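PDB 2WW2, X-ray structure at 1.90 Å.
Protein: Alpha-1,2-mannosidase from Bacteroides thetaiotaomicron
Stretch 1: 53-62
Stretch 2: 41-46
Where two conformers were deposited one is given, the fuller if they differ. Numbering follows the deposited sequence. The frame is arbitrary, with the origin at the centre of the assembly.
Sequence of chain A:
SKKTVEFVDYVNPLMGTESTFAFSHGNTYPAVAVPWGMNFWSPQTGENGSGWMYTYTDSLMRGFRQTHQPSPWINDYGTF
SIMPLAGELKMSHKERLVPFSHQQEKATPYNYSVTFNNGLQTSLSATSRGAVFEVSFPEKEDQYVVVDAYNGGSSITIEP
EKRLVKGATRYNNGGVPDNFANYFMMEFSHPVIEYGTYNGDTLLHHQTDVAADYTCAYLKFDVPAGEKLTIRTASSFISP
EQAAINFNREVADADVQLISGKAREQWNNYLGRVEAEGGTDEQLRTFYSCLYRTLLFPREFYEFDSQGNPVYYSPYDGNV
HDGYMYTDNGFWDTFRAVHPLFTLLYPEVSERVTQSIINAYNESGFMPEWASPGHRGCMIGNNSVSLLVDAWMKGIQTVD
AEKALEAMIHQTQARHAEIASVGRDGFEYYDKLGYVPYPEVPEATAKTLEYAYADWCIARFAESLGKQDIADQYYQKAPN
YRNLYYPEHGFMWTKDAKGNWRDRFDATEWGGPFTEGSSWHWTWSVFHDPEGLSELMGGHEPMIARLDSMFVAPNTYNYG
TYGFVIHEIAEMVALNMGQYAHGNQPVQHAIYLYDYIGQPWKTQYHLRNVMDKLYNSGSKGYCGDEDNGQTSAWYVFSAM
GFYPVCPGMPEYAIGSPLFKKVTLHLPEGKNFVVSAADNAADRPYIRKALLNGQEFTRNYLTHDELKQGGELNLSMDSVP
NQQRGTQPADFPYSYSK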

# COMPACT_ATOMS: atom_id res chain seq x y z
N MET A 53 -30.34 -8.43 5.83
CA MET A 53 -31.49 -9.32 5.90
C MET A 53 -31.12 -10.74 5.54
O MET A 53 -31.60 -11.69 6.15
CB MET A 53 -32.57 -8.81 4.94
CG MET A 53 -33.78 -9.72 4.83
SD MET A 53 -35.12 -8.93 3.88
CE MET A 53 -34.33 -8.57 2.37
N TYR A 54 -30.31 -10.89 4.50
CA TYR A 54 -29.88 -12.20 4.04
C TYR A 54 -28.37 -12.15 3.95
O TYR A 54 -27.82 -11.35 3.19
CB TYR A 54 -30.51 -12.55 2.67
CG TYR A 54 -30.03 -13.86 2.06
CD1 TYR A 54 -30.76 -15.04 2.24
CD2 TYR A 54 -28.86 -13.92 1.29
CE1 TYR A 54 -30.32 -16.26 1.67
CE2 TYR A 54 -28.42 -15.13 0.71
CZ TYR A 54 -29.15 -16.28 0.91
OH TYR A 54 -28.72 -17.46 0.34
N THR A 55 -27.70 -13.01 4.72
CA THR A 55 -26.25 -13.11 4.72
C THR A 55 -25.89 -14.51 4.23
O THR A 55 -26.26 -15.52 4.85
CB THR A 55 -25.72 -12.83 6.15
OG1 THR A 55 -25.96 -11.45 6.45
CG2 THR A 55 -24.23 -13.14 6.29
N TYR A 56 -25.21 -14.58 3.09
CA TYR A 56 -24.93 -15.84 2.44
C TYR A 56 -24.20 -16.83 3.35
O TYR A 56 -24.45 -18.03 3.28
CB TYR A 56 -24.13 -15.61 1.16
CG TYR A 56 -23.96 -16.86 0.34
CD1 TYR A 56 -24.99 -17.32 -0.49
CD2 TYR A 56 -22.79 -17.61 0.42
CE1 TYR A 56 -24.83 -18.47 -1.23
CE2 TYR A 56 -22.63 -18.76 -0.32
CZ TYR A 56 -23.65 -19.19 -1.14
OH TYR A 56 -23.47 -20.35 -1.88
N THR A 57 -23.32 -16.33 4.22
CA THR A 57 -22.57 -17.24 5.09
C THR A 57 -23.37 -17.71 6.32
O THR A 57 -22.90 -18.54 7.08
CB THR A 57 -21.23 -16.60 5.56
OG1 THR A 57 -21.50 -15.32 6.13
CG2 THR A 57 -20.25 -16.44 4.38
N ASP A 58 -24.57 -17.16 6.53
CA ASP A 58 -25.38 -17.60 7.66
C ASP A 58 -26.26 -18.77 7.23
O ASP A 58 -26.73 -18.81 6.09
CB ASP A 58 -26.18 -16.43 8.27
CG ASP A 58 -25.27 -15.48 9.09
OD1 ASP A 58 -24.21 -15.93 9.58
OD2 ASP A 58 -25.59 -14.30 9.25
N SER A 59 -26.42 -19.76 8.10
CA SER A 59 -27.05 -21.00 7.70
C SER A 59 -28.37 -21.28 8.44
O SER A 59 -28.86 -22.42 8.44
CB SER A 59 -26.07 -22.16 7.95
OG SER A 59 -25.74 -22.25 9.34
N LEU A 60 -28.93 -20.24 9.06
CA LEU A 60 -30.16 -20.38 9.83
C LEU A 60 -31.18 -19.39 9.28
O LEU A 60 -30.90 -18.19 9.20
CB LEU A 60 -29.91 -20.08 11.31
CG LEU A 60 -28.91 -21.01 12.03
CD1 LEU A 60 -28.62 -20.49 13.45
CD2 LEU A 60 -29.45 -22.43 12.10
N MET A 61 -32.34 -19.90 8.88
CA MET A 61 -33.36 -19.04 8.30
C MET A 61 -34.40 -18.65 9.34
O MET A 61 -34.77 -19.45 10.19
CB MET A 61 -34.04 -19.74 7.13
CG MET A 61 -34.90 -18.79 6.34
SD MET A 61 -33.93 -17.91 5.13
CE MET A 61 -33.46 -19.24 3.99
N ARG A 62 -34.86 -17.39 9.29
CA ARG A 62 -35.87 -16.91 10.25
C ARG A 62 -37.23 -16.63 9.62
O ARG A 62 -38.25 -16.61 10.32
CB ARG A 62 -35.43 -15.59 10.90
CG ARG A 62 -34.07 -15.64 11.53
CD ARG A 62 -33.81 -14.36 12.32
NE ARG A 62 -32.39 -14.24 12.59
CZ ARG A 62 -31.86 -14.14 13.80
NH1 ARG A 62 -32.64 -14.15 14.88
NH2 ARG A 62 -30.55 -14.04 13.92
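Stretch 2, residues 41-46: WSPQTG

Stretch 2 enters already in a β-strand, which continues to Gln 44, and leaves the extended form at Thr 45, whose phi/psi of -106/-28 bends the chain before Gly 46. It lies in a cradle made by stretch 1, which is mostly loop: the chain passes Met 53, reverses through a type I turn from Thr 55 to Asp 58, closed by Asp 58 N to Thr 55 O at 2.9 Å, and returns as a short strand at Leu 60 and Met 61. The limb from Met 53 to Thr 55 heads broadly the same way as stretch 2 from Ser 42 to Thr 45, and the limb from Leu 60 to Arg 62 broadly the other way, both obliquely. The CA atoms pair most closely at two places, Met 53 CA to Gly 46 CA at 4.7 Å and Met 61 CA to Thr 45 CA at 4.6 Å, so the end of stretch 2 is held by both limbs of the loop.

On the first limb one carbonyl does double duty. Met 53 O accepts from Thr 45 N at 2.8 Å and from Gly 46 N at 2.9 Å; the second bond is nearly straight, at 175°, whereas the first is bent to 143°. Gln 44 CA adds a CA-H...O contact to the same Met 53 O at 3.4 Å. On the returning limb, Arg 62 N donates to Gln 44 O at 2.8 Å and 173°, and Thr 45 CA approaches Leu 60 O at 3.5 Å.

Thr 45 is the hub, covered by stretch 1 more than any other residue here. Its side chain, with chi1 in p, brings Thr 45 OG1 within 2.9 Å of Thr 55 N, which donates to it and so finds an acceptor at the start of the turn. The same OG1 lies 3.0 Å from water 1, which in turn donates to Asp 58 OD2 at 2.5 Å. A small β-branched residue suits this place, offering a hydroxyl to the turn while its CG2 methyl lies 4.1 Å from Tyr 54 CD1 and 4.1 Å from Met 61 SD.

Thr 45 O accepts three hydrogen bonds. Arg 62 NE donates to it at 2.8 Å, in the edge-on approach that lets an N-H of the guanidinium point along its own plane. Water 2 donates to Thr 45 O at 2.8 Å and to Leu 60 O at 2.7 Å, linking the two carbonyls; water 3 donates to Thr 45 O at 2.9 Å and accepts from Arg 62 NH2 at 3.0 Å. The long arginine thus reaches Thr 45 O both directly and through solvent. Gly 46 O is served from within its own stretch, by Gln 44 NE2 at 2.8 Å.

Nearer the start of stretch 2 the contact turns apolar. Pro 43 has no N-H to satisfy, and its compact ring packs by CG against Tyr 54 CD1 and by CB against Met 61 SD, each at 3.5 Å. Ser 42 OG donates to Pro 43 O at 2.8 Å, satisfying a buried polar group locally, while the flexible Met 53 side chain brings its CE to 3.7 Å from Ser 42 OG.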

# COMPACT_ATOMS: atom_id res chain seq x y z
N TRP A 41 -39.99 -10.09 -2.38
CA TRP A 41 -39.96 -11.15 -1.37
C TRP A 41 -38.53 -11.68 -1.26
O TRP A 41 -37.81 -11.72 -2.27
CB TRP A 41 -40.98 -12.28 -1.71
CG TRP A 41 -42.39 -11.79 -1.41
CD1 TRP A 41 -43.18 -10.98 -2.20
CD2 TRP A 41 -43.12 -12.00 -0.20
NE1 TRP A 41 -44.37 -10.70 -1.54
CE2 TRP A 41 -44.35 -11.31 -0.31
CE3 TRP A 41 -42.85 -12.72 0.98
CZ2 TRP A 41 -45.32 -11.34 0.69
CZ3 TRP A 41 -43.82 -12.73 1.98
CH2 TRP A 41 -45.03 -12.05 1.83
N SER A 42 -38.12 -12.07 -0.06
CA SER A 42 -36.77 -12.63 0.13
C SER A 42 -36.70 -13.54 1.36
O SER A 42 -37.35 -13.26 2.36
CB SER A 42 -35.78 -11.46 0.36
OG SER A 42 -34.45 -11.89 0.64
N PRO A 43 -35.84 -14.55 1.33
CA PRO A 43 -35.45 -15.23 2.55
C PRO A 43 -34.77 -14.26 3.51
O PRO A 43 -34.11 -13.28 3.09
CB PRO A 43 -34.42 -16.28 2.07
CG PRO A 43 -33.87 -15.70 0.77
CD PRO A 43 -35.08 -15.03 0.15
N GLN A 44 -34.93 -14.54 4.80
CA GLN A 44 -34.33 -13.70 5.84
C GLN A 44 -33.51 -14.57 6.81
O GLN A 44 -34.03 -15.52 7.41
CB GLN A 44 -35.43 -12.96 6.62
CG GLN A 44 -34.90 -12.22 7.87
CD GLN A 44 -36.04 -11.73 8.75
OE1 GLN A 44 -37.21 -11.86 8.39
NE2 GLN A 44 -35.69 -11.17 9.92
N THR A 45 -32.22 -14.26 6.93
CA THR A 45 -31.36 -14.91 7.93
C THR A 45 -31.06 -13.98 9.11
O THR A 45 -30.81 -14.45 10.23
CB THR A 45 -30.02 -15.39 7.33
OG1 THR A 45 -29.28 -14.27 6.84
CG2 THR A 45 -30.26 -16.31 6.15
N GLY A 46 -31.06 -12.68 8.85
CA GLY A 46 -30.72 -11.69 9.88
C GLY A 46 -31.90 -11.43 10.82
O GLY A 46 -33.04 -11.77 10.50
O HOH W 1 -27.84 -13.23 9.24
O HOH W 2 -29.13 -16.68 10.63
O HOH W 3 -28.42 -13.83 11.83